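Local coordinates for telomeric DNA-binding factor trf1 (Schizosaccharomyces pombe, PDB 6K5S), which probably binds telomeric DNA as a TRF-family factor, its helical domain apparently serving to pair two copies of the protein, at residues 8-11 with 12-15. Sequence-based numbering, arbitrary orientation.
Sequences SLIP and TLGN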
loop_
_atom_site.group_PDB
_atom_site.type_symbol
_atom_site.label_atom_id
_atom_site.label_comp_id
_atom_site.label_asym_id
_atom_site.label_seq_id
_atom_site.Cartn_x
_atom_site.Cartn_y
_atom_site.Cartn_z
ATOM N N SER A 8 3.023 -5.540 10.118
ATOM C CA SER A 8 2.258 -4.300 10.127
ATOM C C SER A 8 1.554 -4.028 8.807
ATOM O O SER A 8 0.533 -3.333 8.811
ATOM C CB SER A 8 3.145 -3.112 10.512
ATOM O OG SER A 8 4.279 -2.996 9.688
ATOM N N LEU A 9 2.035 -4.602 7.693
ATOM C CA LEU A 9 1.496 -4.298 6.373
ATOM C C LEU A 9 0.347 -5.199 5.952
ATOM O O LEU A 9 -0.127 -5.071 4.813
ATOM C CB LEU A 9 2.603 -4.374 5.319
ATOM C CG LEU A 9 3.517 -3.146 5.416
ATOM C CD1 LEU A 9 4.781 -3.347 4.661
ATOM C CD2 LEU A 9 2.785 -1.896 4.905
ATOM N N ILE A 10 -0.100 -6.108 6.827
ATOM C CA ILE A 10 -1.148 -7.041 6.432
ATOM C C ILE A 10 -2.388 -6.305 5.924
ATOM O O ILE A 10 -2.896 -6.689 4.872
ATOM C CB ILE A 10 -1.439 -8.025 7.581
ATOM C CG1 ILE A 10 -0.361 -9.129 7.630
ATOM C CG2 ILE A 10 -2.854 -8.574 7.469
ATOM C CD1 ILE A 10 -0.408 -10.160 6.501
ATOM N N PRO A 11 -2.866 -5.223 6.554
ATOM C CA PRO A 11 -4.030 -4.515 5.962
ATOM C C PRO A 11 -3.802 -4.016 4.537
ATOM O O PRO A 11 -4.725 -4.076 3.715
ATOM C CB PRO A 11 -4.264 -3.371 6.952
ATOM C CG PRO A 11 -3.818 -3.945 8.274
ATOM C CD PRO A 11 -2.576 -4.739 7.919
ATOM N N THR A 12 -2.604 -3.546 4.210
ATOM C CA THR A 12 -2.311 -3.105 2.844
ATOM C C THR A 12 -2.276 -4.291 1.880
ATOM O O THR A 12 -2.896 -4.260 0.807
ATOM C CB THR A 12 -0.964 -2.360 2.807
ATOM O OG1 THR A 12 -1.064 -1.097 3.489
ATOM C CG2 THR A 12 -0.519 -2.127 1.363
ATOM N N LEU A 13 -1.530 -5.345 2.245
ATOM C CA LEU A 13 -1.525 -6.568 1.462
ATOM C C LEU A 13 -2.948 -7.018 1.168
ATOM O O LEU A 13 -3.286 -7.310 0.024
ATOM C CB LEU A 13 -0.757 -7.679 2.202
ATOM C CG LEU A 13 -0.596 -8.967 1.377
ATOM C CD1 LEU A 13 0.199 -8.694 0.103
ATOM C CD2 LEU A 13 0.115 -10.058 2.195
ATOM N N GLY A 14 -3.800 -7.044 2.198
ATOM C CA GLY A 14 -5.176 -7.473 2.004
ATOM C C GLY A 14 -5.981 -6.537 1.118
ATOM O O GLY A 14 -6.731 -6.986 0.243
ATOM N N ASN A 15 -5.849 -5.222 1.334
ATOM C CA ASN A 15 -6.636 -4.267 0.558
ATOM C C ASN A 15 -6.257 -4.318 -0.926
ATOM O O ASN A 15 -7.122 -4.395 -1.810
ATOM C CB ASN A 15 -6.413 -2.874 1.137
ATOM C CG ASN A 15 -7.215 -1.800 0.439
ATOM O OD1 ASN A 15 -8.418 -1.940 0.177
ATOM N ND2 ASN A 15 -6.569 -0.683 0.200
#
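A local contact within the first turn of helix 10-24, just after the short helix 4-8, links the carbonyls of Leu9, Ile10 and Pro11 to the backbone amides of Leu13, Gly14 and Asn15. Three successive i to i+4 bonds close the turn. Leu13 N reaches Leu9 O at 2.9 Å and Gly14 N reaches Ile10 O at 2.8 Å, each with a nearly linear N-H...O. The third bond, Asn15 N to Pro11 O at 2.9 Å, is more bent, with an N-H...O angle of 155°. Pro11 suits this opening turn, where its ring nitrogen has no hydrogen to give.

The side chains divide between two faces. Ile10 CD1 lies 4.3 Å from Leu13 CD2, and both residues pack on Tyr60 and Thr81, joining the turn to helices 41-60 and 76-94. Leu9 and Thr12 run side by side: a chi1 of -69° sets Thr12 OG1 beside its own backbone N, 4.2 Å from Leu9 CD2. Thr12 OG1 also faces the side-chain amide of Asn15 of the second subunit, its probable hydrogen-bond partner, while Leu9 packs on Ile19 of that subunit. Such is the start of an amphipathic alpha-helix that serves both the helical-domain interior and a subunit interface.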